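Local coordinates for Cel44C (Paenibacillus polymyxa, PDB 2YIH), which cleaves the beta-1,4-glucan backbone of xyloglucan as an endoglucanase, through a family 44 glycoside hydrolase module excised from a longer multidomain protein, at residues G29-L34 with M356-Y361; D264-S269 with R276-F281; H284-A289 with W391-G396. The protein carries 8 engineered substitutions. All blocks are in the same frame, centred on the assembly; numbering follows the deposited sequence. Where two conformers were deposited one is given.

Contact 1. Residues G29-L34 with M356-Y361. Engineered in segment 356-361: Ser-358 (natural residue Glu).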
loop_
_atom_site.group_PDB
_atom_site.type_symbol
_atom_site.label_atom_id
_atom_site.label_comp_id
_atom_site.label_asym_id
_atom_site.label_seq_id
_atom_site.Cartn_x
_atom_site.Cartn_y
_atom_site.Cartn_z
ATOM N N GLY A 29 3.616 5.707 -0.927
ATOM C CA GLY A 29 2.932 5.288 -2.125
ATOM C C GLY A 29 1.454 5.475 -1.978
ATOM O O GLY A 29 0.928 5.536 -0.866
ATOM N N THR A 30 0.764 5.493 -3.109
ATOM C CA THR A 30 -0.675 5.684 -3.034
ATOM C C THR A 30 -1.386 4.930 -4.145
ATOM O O THR A 30 -0.746 4.419 -5.077
ATOM C CB THR A 30 -1.041 7.197 -3.045
ATOM O OG1 THR A 30 -2.430 7.351 -2.656
ATOM C CG2 THR A 30 -0.780 7.792 -4.455
ATOM N N ASN A 31 -2.707 4.827 -3.984
ATOM C CA ASN A 31 -3.600 4.371 -5.039
ATOM C C ASN A 31 -4.108 5.593 -5.779
ATOM O O ASN A 31 -3.492 6.018 -6.754
ATOM C CB ASN A 31 -4.743 3.547 -4.420
ATOM C CG ASN A 31 -4.298 2.142 -4.110
ATOM O OD1 ASN A 31 -4.237 1.306 -5.017
ATOM N ND2 ASN A 31 -3.926 1.880 -2.855
ATOM N N GLN A 32 -5.148 6.236 -5.249
ATOM C CA GLN A 32 -5.608 7.501 -5.844
ATOM C C GLN A 32 -4.554 8.554 -5.638
ATOM O O GLN A 32 -4.001 8.676 -4.535
ATOM C CB GLN A 32 -6.893 7.975 -5.145
ATOM C CG GLN A 32 -8.062 6.982 -5.288
ATOM C CD GLN A 32 -8.114 5.982 -4.162
ATOM O OE1 GLN A 32 -7.150 5.794 -3.417
ATOM N NE2 GLN A 32 -9.275 5.347 -4.001
ATOM N N ASP A 33 -4.234 9.329 -6.669
ATOM C CA ASP A 33 -3.424 10.508 -6.397
ATOM C C ASP A 33 -4.126 11.453 -5.425
ATOM O O ASP A 33 -5.347 11.611 -5.483
ATOM C CB ASP A 33 -3.072 11.240 -7.697
ATOM C CG ASP A 33 -2.242 10.380 -8.624
ATOM O OD1 ASP A 33 -1.297 9.728 -8.132
ATOM O OD2 ASP A 33 -2.505 10.425 -9.831
ATOM N N LEU A 34 -3.368 12.077 -4.531
ATOM C CA LEU A 34 -3.942 13.024 -3.549
ATOM C C LEU A 34 -3.813 14.464 -4.062
ATOM O O LEU A 34 -4.205 14.743 -5.206
ATOM C CB LEU A 34 -3.319 12.804 -2.150
ATOM C CG LEU A 34 -3.505 11.372 -1.613
ATOM C CD1 LEU A 34 -2.819 11.165 -0.238
ATOM C CD2 LEU A 34 -4.990 11.014 -1.483
ATOM N N MET A 356 1.969 -3.618 1.428
ATOM C CA MET A 356 0.630 -3.322 1.925
ATOM C C MET A 356 -0.019 -2.367 0.920
ATOM O O MET A 356 0.145 -1.146 1.017
ATOM C CB MET A 356 0.710 -2.691 3.324
ATOM C CG MET A 356 -0.659 -2.452 3.914
ATOM S SD MET A 356 -0.532 -1.822 5.612
ATOM C CE MET A 356 0.029 -3.211 6.464
ATOM N N THR A 357 -0.636 -2.931 -0.125
ATOM C CA THR A 357 -0.987 -2.147 -1.331
ATOM C C THR A 357 -2.308 -1.408 -1.272
ATOM O O THR A 357 -2.676 -0.711 -2.225
ATOM C CB THR A 357 -1.020 -3.044 -2.592
ATOM O OG1 THR A 357 -1.948 -4.118 -2.388
ATOM C CG2 THR A 357 0.402 -3.625 -2.843
ATOM N N SER A 358 -3.040 -1.577 -0.186
ATOM C CA SER A 358 -4.243 -0.772 0.027
ATOM C C SER A 358 -4.520 -0.756 1.520
ATOM O O SER A 358 -4.667 -1.827 2.165
ATOM C CB SER A 358 -5.406 -1.381 -0.789
ATOM O OG SER A 358 -6.461 -0.436 -1.044
ATOM N N TYR A 359 -4.589 0.444 2.092
ATOM C CA TYR A 359 -4.829 0.584 3.537
ATOM C C TYR A 359 -5.266 2.003 3.846
ATOM O O TYR A 359 -4.972 2.931 3.093
ATOM C CB TYR A 359 -3.557 0.227 4.337
ATOM C CG TYR A 359 -2.436 1.278 4.293
ATOM C CD1 TYR A 359 -1.535 1.334 3.220
ATOM C CD2 TYR A 359 -2.293 2.196 5.335
ATOM C CE1 TYR A 359 -0.530 2.310 3.179
ATOM C CE2 TYR A 359 -1.289 3.141 5.320
ATOM C CZ TYR A 359 -0.414 3.194 4.255
ATOM O OH TYR A 359 0.618 4.115 4.278
ATOM N N SER A 360 -5.851 2.190 5.020
ATOM C CA SER A 360 -6.212 3.528 5.505
ATOM C C SER A 360 -6.555 3.391 6.971
ATOM O O SER A 360 -7.129 2.372 7.373
ATOM C CB SER A 360 -7.467 4.053 4.776
ATOM O OG SER A 360 -7.926 5.234 5.429
ATOM N N TYR A 361 -6.273 4.441 7.737
ATOM C CA TYR A 361 -6.633 4.510 9.147
ATOM C C TYR A 361 -7.835 5.441 9.379
ATOM O O TYR A 361 -8.182 5.744 10.525
ATOM C CB TYR A 361 -5.402 4.920 9.987
ATOM C CG TYR A 361 -4.481 3.752 10.180
ATOM C CD1 TYR A 361 -3.754 3.222 9.094
ATOM C CD2 TYR A 361 -4.411 3.101 11.407
ATOM C CE1 TYR A 361 -2.995 2.052 9.213
ATOM C CE2 TYR A 361 -3.624 1.927 11.559
ATOM C CZ TYR A 361 -2.929 1.418 10.447
ATOM O OH TYR A 361 -2.186 0.271 10.570
HETATM O O HOH W 1 1.998 4.490 1.850
#
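Asn-31 reaches across to Thr-357 with its side-chain amide, the single direct hydrogen bond between 29-34 and 356-361. From CB, which points toward 356-361, CG turns anti to the carbonyl carbon (chi1 -80°), bringing the amide alongside the backbone of Thr-357. Asn-31 CG and OD1 each stay 3.8 Å from Thr-357 O. OD1 instead accepts a hydrogen bond from NH1 of Arg-44, on the next barrel strand. At the tip, Asn-31 ND2 donates to Thr-357 O over 2.9 Å, nearly straight at 172°. The acceptor lies in the amide plane, whereas ND2 comes in tilted 25° from the carbonyl plane. ND2 also bonds to Tyr-390 O. Bonds at both OD1 and ND2 therefore fix the rotation of this buried amide and satisfy its polar atoms. Ser-358, an engineered replacement of the natural glutamate, has its OG 3.9 Å from Asn-31 ND2 and hydrogen-bonded to the hydroxyl of Tyr-286. A second, indirect link uses a water that donates to Gly-29 O at 3.1 Å and lies in the ring plane of Tyr-359, 2.8 Å from its OH. Beyond Asn-31 the chain bends away, and Thr-30 OG1 donates to Gln-32 O. The contact bridges two strands at the C-terminal end of the closed TIM barrel, across strand 387-390, which runs between 29-30 and 353-359 and gives Asn-31 its bond to Tyr-390; helices 367-382 and 399-409 pack against the ring of Tyr-359 through Met-373, Val-376, Leu-380 and Tyr-405.

Contact 2. Residues D264-S269 with R276-F281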
loop_
_atom_site.group_PDB
_atom_site.type_symbol
_atom_site.label_atom_id
_atom_site.label_comp_id
_atom_site.label_asym_id
_atom_site.label_seq_id
_atom_site.Cartn_x
_atom_site.Cartn_y
_atom_site.Cartn_z
ATOM N N ASP A 264 4.236 -21.311 0.210
ATOM C CA ASP A 264 4.881 -22.593 -0.053
ATOM C C ASP A 264 4.511 -23.106 -1.439
ATOM O O ASP A 264 5.358 -23.621 -2.176
ATOM C CB ASP A 264 4.467 -23.599 1.043
ATOM C CG ASP A 264 5.290 -24.878 1.016
ATOM O OD1 ASP A 264 6.486 -24.820 0.712
ATOM O OD2 ASP A 264 4.732 -25.936 1.392
ATOM N N GLN A 265 3.237 -22.959 -1.821
ATOM C CA GLN A 265 2.796 -23.462 -3.132
ATOM C C GLN A 265 3.378 -22.643 -4.275
ATOM O O GLN A 265 3.744 -23.209 -5.310
ATOM C CB GLN A 265 1.251 -23.500 -3.234
ATOM C CG GLN A 265 0.600 -24.550 -2.286
ATOM C CD GLN A 265 1.067 -25.982 -2.564
ATOM O OE1 GLN A 265 1.547 -26.698 -1.661
ATOM N NE2 GLN A 265 1.043 -26.352 -3.823
ATOM N N MET A 266 3.523 -21.332 -4.081
ATOM C CA MET A 266 4.169 -20.491 -5.102
ATOM C C MET A 266 5.669 -20.813 -5.206
ATOM O O MET A 266 6.221 -20.868 -6.312
ATOM C CB MET A 266 3.907 -18.986 -4.871
ATOM C CG MET A 266 2.410 -18.590 -5.034
ATOM S SD MET A 266 1.798 -18.943 -6.698
ATOM C CE MET A 266 2.564 -17.600 -7.638
ATOM N N ARG A 267 6.278 -21.102 -4.066
ATOM C CA ARG A 267 7.688 -21.542 -4.046
ATOM C C ARG A 267 7.863 -22.854 -4.803
ATOM O O ARG A 267 8.730 -22.967 -5.678
ATOM C CB ARG A 267 8.186 -21.652 -2.616
ATOM C CG ARG A 267 9.677 -21.845 -2.576
ATOM C CD ARG A 267 10.036 -22.725 -1.500
ATOM N NE ARG A 267 11.494 -22.865 -1.448
ATOM C CZ ARG A 267 12.149 -23.049 -0.317
ATOM N NH1 ARG A 267 11.473 -23.120 0.804
ATOM N NH2 ARG A 267 13.482 -23.138 -0.307
ATOM N N LEU A 268 6.985 -23.823 -4.520
ATOM C CA LEU A 268 6.982 -25.118 -5.227
ATOM C C LEU A 268 6.756 -24.972 -6.725
ATOM O O LEU A 268 7.484 -25.554 -7.546
ATOM C CB LEU A 268 5.903 -26.046 -4.653
ATOM C CG LEU A 268 6.116 -26.709 -3.307
ATOM C CD1 LEU A 268 4.797 -27.202 -2.711
ATOM C CD2 LEU A 268 7.066 -27.881 -3.497
ATOM N N SER A 269 5.735 -24.190 -7.115
ATOM C CA SER A 269 5.477 -23.989 -8.519
ATOM C C SER A 269 6.643 -23.298 -9.238
ATOM O O SER A 269 6.949 -23.611 -10.393
ATOM C CB SER A 269 4.179 -23.192 -8.705
ATOM O OG SER A 269 3.068 -23.932 -8.178
ATOM N N ARG A 276 11.359 -17.656 -10.524
ATOM C CA ARG A 276 10.551 -17.092 -9.430
ATOM C C ARG A 276 9.230 -16.551 -10.011
ATOM O O ARG A 276 9.241 -15.644 -10.834
ATOM C CB ARG A 276 11.312 -15.929 -8.758
ATOM C CG ARG A 276 10.512 -15.202 -7.679
ATOM C CD ARG A 276 11.407 -14.195 -7.007
ATOM N NE ARG A 276 12.216 -14.748 -5.899
ATOM C CZ ARG A 276 11.797 -14.923 -4.647
ATOM N NH1 ARG A 276 10.515 -14.708 -4.306
ATOM N NH2 ARG A 276 12.687 -15.293 -3.702
ATOM N N LEU A 277 8.108 -17.036 -9.492
ATOM C CA LEU A 277 6.781 -16.612 -9.975
ATOM C C LEU A 277 6.065 -15.636 -9.028
ATOM O O LEU A 277 5.015 -15.084 -9.375
ATOM C CB LEU A 277 5.915 -17.857 -10.193
ATOM C CG LEU A 277 6.419 -18.815 -11.273
ATOM C CD1 LEU A 277 5.505 -20.025 -11.357
ATOM C CD2 LEU A 277 6.515 -18.111 -12.645
ATOM N N LEU A 278 6.618 -15.441 -7.835
ATOM C CA LEU A 278 6.086 -14.474 -6.880
ATOM C C LEU A 278 7.247 -13.631 -6.385
ATOM O O LEU A 278 8.186 -14.177 -5.822
ATOM C CB LEU A 278 5.414 -15.177 -5.690
ATOM C CG LEU A 278 4.866 -14.241 -4.600
ATOM C CD1 LEU A 278 3.619 -13.477 -5.113
ATOM C CD2 LEU A 278 4.539 -15.053 -3.369
ATOM N N ASP A 279 7.164 -12.308 -6.549
ATOM C CA ASP A 279 8.207 -11.425 -6.070
ATOM C C ASP A 279 7.829 -10.729 -4.780
ATOM O O ASP A 279 8.693 -10.476 -3.939
ATOM C CB ASP A 279 8.548 -10.392 -7.144
ATOM C CG ASP A 279 9.194 -11.039 -8.329
ATOM O OD1 ASP A 279 10.375 -11.439 -8.159
ATOM O OD2 ASP A 279 8.495 -11.254 -9.346
ATOM N N VAL A 280 6.539 -10.394 -4.632
ATOM C CA VAL A 280 6.096 -9.575 -3.511
ATOM C C VAL A 280 4.791 -10.140 -2.979
ATOM O O VAL A 280 3.826 -10.293 -3.745
ATOM C CB VAL A 280 5.853 -8.102 -3.946
ATOM C CG1 VAL A 280 5.501 -7.213 -2.741
ATOM C CG2 VAL A 280 7.094 -7.532 -4.719
ATOM N N PHE A 281 4.775 -10.420 -1.687
ATOM C CA PHE A 281 3.576 -10.917 -1.030
ATOM C C PHE A 281 2.784 -9.697 -0.635
ATOM O O PHE A 281 3.302 -8.805 0.049
ATOM C CB PHE A 281 3.925 -11.782 0.184
ATOM C CG PHE A 281 2.712 -12.446 0.800
ATOM C CD1 PHE A 281 2.226 -13.636 0.281
ATOM C CD2 PHE A 281 2.037 -11.841 1.862
ATOM C CE1 PHE A 281 1.060 -14.236 0.827
ATOM C CE2 PHE A 281 0.885 -12.424 2.412
ATOM C CZ PHE A 281 0.390 -13.618 1.875
#
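Met-266 of helix 258-273 packs against both Leu-277 and Leu-278 in the turn leading to strand 280-285, and this closer part of the contact is mainly apolar. Met-266 CB sits 4.2 Å from Leu-278 CB. Bent at chi2 (-61°) and again at chi3, the methionine chain folds Met-266 CE beside Leu-277, 4.2 Å from its CB and 3.9 Å from its carbonyl O; this oxygen accepts a hydrogen bond from Ser-216. All three side chains are buried. On the partly exposed side contacts are fewer: Ser-269 is met by Leu-277 alone, whose CD1 lies 4.0 Å from Ser-269 O. Ser-269 OG turns back to Gln-265 O at 3.0 Å, the same oxygen that accepts the helical bond from Ser-269 N, the two donors arriving from opposite faces of the carbonyl plane. The CB of Arg-276, also partly exposed, points away from the helix, and Arg-276 NH1 donates to Leu-278 O at 2.8 Å, in the guanidinium plane. Helix 258-273 thus lies on the outside of the barrel, with Val-213 of helix 205-222 touching Met-266, Ser-269 and Leu-277, while the chain from Leu-278 enters the barrel as strand 280-285 between strands 227-233 and 353-359.

Contact 3. Residues H284-A289 with W391-G396; sequences HWYPEA and WKLKDG. With BGC (beta-D-glucopyranose), chain B; EDO (1,2-ethanediol), chain O.
The Tyr-286 hydroxyl comes in slantwise over one face of the Trp-391 indole, Tyr-286 OH lying 3.5 Å from Trp-391 CG. Trp-391 CB, by contrast, meets the tyrosine ring at its edge. With CG anti to the backbone N (chi1 179°), the indole leads away from the tyrosine, and the hydroxyl meets it at the CB-CG root. The polar partner of that hydroxyl is the engineered Ser-358. Leu-393 also approaches at a slant, its CD2 4.0 Å from Tyr-286 CE1. This packing joins two loops beyond the C-terminal ends of strands 280-285 and 387-390, the end of a TIM barrel where the substrate cleft opens. Tyr-286 and Glu-288 both line the glycan pocket: Glu-288 OE2 accepts a hydrogen bond from the glucose O2 at 2.7 Å and another from Trp-326 NE1. Lys-392, whose first side-chain bond points away from 284-289, bends at chi3 (77°) and donates through NZ to Gly-396 O at 2.7 Å. Replacing this lysine with an alanine would take away the ammonium group and is likely to leave Gly-396 O without this mate. Gly-396 N donates an almost straight hydrogen bond (175°) to O2 of an ethanediol, probably from the crystallisation liquor, 2.8 Å away.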
loop_
_atom_site.group_PDB
_atom_site.type_symbol
_atom_site.label_atom_id
_atom_site.label_comp_id
_atom_site.label_asym_id
_atom_site.label_seq_id
_atom_site.Cartn_x
_atom_site.Cartn_y
_atom_site.Cartn_z
ATOM N N HIS A 284 -3.855 -6.261 1.658
ATOM C CA HIS A 284 -4.549 -5.038 2.080
ATOM C C HIS A 284 -4.830 -5.085 3.588
ATOM O O HIS A 284 -5.030 -6.157 4.155
ATOM C CB HIS A 284 -5.855 -4.917 1.288
ATOM C CG HIS A 284 -5.619 -4.792 -0.188
ATOM N ND1 HIS A 284 -6.637 -4.784 -1.121
ATOM C CD2 HIS A 284 -4.468 -4.599 -0.880
ATOM C CE1 HIS A 284 -6.120 -4.617 -2.330
ATOM N NE2 HIS A 284 -4.803 -4.496 -2.209
ATOM N N TRP A 285 -4.879 -3.917 4.205
ATOM C CA TRP A 285 -5.059 -3.840 5.658
ATOM C C TRP A 285 -5.907 -2.626 6.030
ATOM O O TRP A 285 -5.421 -1.484 6.032
ATOM C CB TRP A 285 -3.687 -3.769 6.325
ATOM C CG TRP A 285 -3.741 -3.674 7.831
ATOM C CD1 TRP A 285 -3.455 -2.580 8.584
ATOM C CD2 TRP A 285 -3.981 -4.748 8.754
ATOM N NE1 TRP A 285 -3.554 -2.890 9.934
ATOM C CE2 TRP A 285 -3.873 -4.212 10.063
ATOM C CE3 TRP A 285 -4.298 -6.109 8.605
ATOM C CZ2 TRP A 285 -4.016 -5.011 11.223
ATOM C CZ3 TRP A 285 -4.456 -6.905 9.779
ATOM C CH2 TRP A 285 -4.348 -6.342 11.050
ATOM N N TYR A 286 -7.191 -2.871 6.304
ATOM C CA TYR A 286 -8.051 -1.836 6.836
ATOM C C TYR A 286 -8.294 -2.192 8.292
ATOM O O TYR A 286 -8.922 -3.227 8.590
ATOM C CB TYR A 286 -9.362 -1.794 6.050
ATOM C CG TYR A 286 -9.142 -1.486 4.594
ATOM C CD1 TYR A 286 -8.770 -0.205 4.186
ATOM C CD2 TYR A 286 -9.218 -2.494 3.630
ATOM C CE1 TYR A 286 -8.588 0.084 2.848
ATOM C CE2 TYR A 286 -9.023 -2.202 2.281
ATOM C CZ TYR A 286 -8.700 -0.898 1.926
ATOM O OH TYR A 286 -8.519 -0.576 0.616
ATOM N N PRO A 287 -7.749 -1.388 9.211
ATOM C CA PRO A 287 -7.871 -1.717 10.642
ATOM C C PRO A 287 -9.314 -2.029 11.036
ATOM O O PRO A 287 -10.250 -1.331 10.588
ATOM C CB PRO A 287 -7.357 -0.439 11.340
ATOM C CG PRO A 287 -6.299 0.099 10.373
ATOM C CD PRO A 287 -6.854 -0.235 8.961
ATOM N N GLU A 288 -9.496 -3.107 11.805
ATOM C CA GLU A 288 -10.770 -3.396 12.453
ATOM C C GLU A 288 -10.849 -2.749 13.832
ATOM O O GLU A 288 -11.869 -2.888 14.517
ATOM C CB GLU A 288 -10.985 -4.910 12.579
ATOM C CG GLU A 288 -11.136 -5.616 11.224
ATOM C CD GLU A 288 -12.569 -5.604 10.685
ATOM O OE1 GLU A 288 -13.418 -4.852 11.207
ATOM O OE2 GLU A 288 -12.855 -6.370 9.743
ATOM N N ALA A 289 -9.757 -2.130 14.262
ATOM C CA ALA A 289 -9.708 -1.378 15.526
ATOM C C ALA A 289 -10.918 -0.483 15.747
ATOM O O ALA A 289 -11.335 0.289 14.846
ATOM C CB ALA A 289 -8.411 -0.587 15.623
ATOM N N TRP A 391 -5.184 4.011 0.426
ATOM C CA TRP A 391 -6.437 4.001 -0.349
ATOM C C TRP A 391 -7.418 5.041 0.232
ATOM O O TRP A 391 -7.698 5.041 1.424
ATOM C CB TRP A 391 -7.063 2.593 -0.285
ATOM C CG TRP A 391 -8.340 2.551 -1.029
ATOM C CD1 TRP A 391 -9.588 2.869 -0.540
ATOM C CD2 TRP A 391 -8.514 2.208 -2.404
ATOM N NE1 TRP A 391 -10.527 2.756 -1.554
ATOM C CE2 TRP A 391 -9.892 2.358 -2.707
ATOM C CE3 TRP A 391 -7.641 1.804 -3.414
ATOM C CZ2 TRP A 391 -10.415 2.081 -3.989
ATOM C CZ3 TRP A 391 -8.163 1.532 -4.698
ATOM C CH2 TRP A 391 -9.524 1.713 -4.974
ATOM N N LYS A 392 -7.985 5.894 -0.622
ATOM C CA LYS A 392 -8.975 6.868 -0.156
ATOM C C LYS A 392 -10.345 6.206 0.144
ATOM O O LYS A 392 -11.097 5.882 -0.792
ATOM C CB LYS A 392 -9.188 7.936 -1.230
ATOM C CG LYS A 392 -7.957 8.794 -1.563
ATOM C CD LYS A 392 -8.355 9.818 -2.668
ATOM C CE LYS A 392 -9.170 10.984 -2.081
ATOM N NZ LYS A 392 -9.516 12.007 -3.171
ATOM N N LEU A 393 -10.680 6.093 1.430
ATOM C CA LEU A 393 -12.005 5.619 1.836
ATOM C C LEU A 393 -13.036 6.745 1.772
ATOM O O LEU A 393 -14.245 6.478 1.751
ATOM C CB LEU A 393 -11.974 5.037 3.249
ATOM C CG LEU A 393 -11.094 3.794 3.394
ATOM C CD1 LEU A 393 -10.997 3.432 4.889
ATOM C CD2 LEU A 393 -11.609 2.617 2.562
ATOM N N LYS A 394 -12.557 7.989 1.738
ATOM C CA LYS A 394 -13.441 9.156 1.619
ATOM C C LYS A 394 -13.036 9.919 0.384
ATOM O O LYS A 394 -11.843 10.155 0.149
ATOM C CB LYS A 394 -13.296 10.088 2.833
ATOM C CG LYS A 394 -14.492 10.976 3.036
ATOM C CD LYS A 394 -14.080 12.362 3.458
ATOM C CE LYS A 394 -15.216 13.325 3.210
ATOM N NZ LYS A 394 -15.823 13.077 1.878
ATOM N N ASP A 395 -14.019 10.301 -0.431
ATOM C CA ASP A 395 -13.707 11.050 -1.641
ATOM C C ASP A 395 -13.402 12.523 -1.344
ATOM O O ASP A 395 -13.597 12.994 -0.216
ATOM C CB ASP A 395 -14.843 10.921 -2.666
ATOM C CG ASP A 395 -14.967 9.496 -3.222
ATOM O OD1 ASP A 395 -13.922 8.856 -3.434
ATOM O OD2 ASP A 395 -16.099 9.053 -3.516
ATOM N N GLY A 396 -12.902 13.223 -2.351
ATOM C CA GLY A 396 -12.523 14.650 -2.212
ATOM C C GLY A 396 -11.227 14.775 -1.440
ATOM O O GLY A 396 -10.454 13.815 -1.375
HETATM C C2 BGC B . -14.705 -6.561 6.656
HETATM C C3 BGC B . -15.186 -5.655 5.528
HETATM C C4 BGC B . -15.195 -6.410 4.178
HETATM C C5 BGC B . -16.020 -7.679 4.408
HETATM C C6 BGC B . -16.191 -8.564 3.177
HETATM C C1 BGC B . -15.499 -7.848 6.717
HETATM O O2 BGC B . -14.818 -5.930 7.941
HETATM O O3 BGC B . -14.261 -4.577 5.438
HETATM O O4 BGC B . -15.680 -5.566 3.101
HETATM O O5 BGC B . -15.434 -8.496 5.437
HETATM O O6 BGC B . -17.100 -9.616 3.506
HETATM C C1 EDO O . -12.208 13.744 -6.541
HETATM O O1 EDO O . -12.690 14.961 -5.970
HETATM C C2 EDO O . -11.500 12.947 -5.457
HETATM O O2 EDO O . -12.447 12.060 -4.852
#

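In the fold
Contacts 1 and 2 are buried and contact 3 lies at the surface, yet all three involve the same barrel sheet. Neighbouring strands 280-285 and 353-359 tie them together: contacts 2 and 3 use opposite ends of the former, and contact 1 the latter. Contacts 1 and 3 touch, their centres about 8 Å apart, where the backbones of Tyr-359 and Trp-391 meet as well as through the shared hydroxyl pair. Contact 2, centred about 24 Å from contact 1, belongs to the helical shell. Chemistry follows place: a hydrogen-bonded amide inside the barrel, aliphatic packing beneath a helix, and aromatic packing beside the sugar-binding cleft.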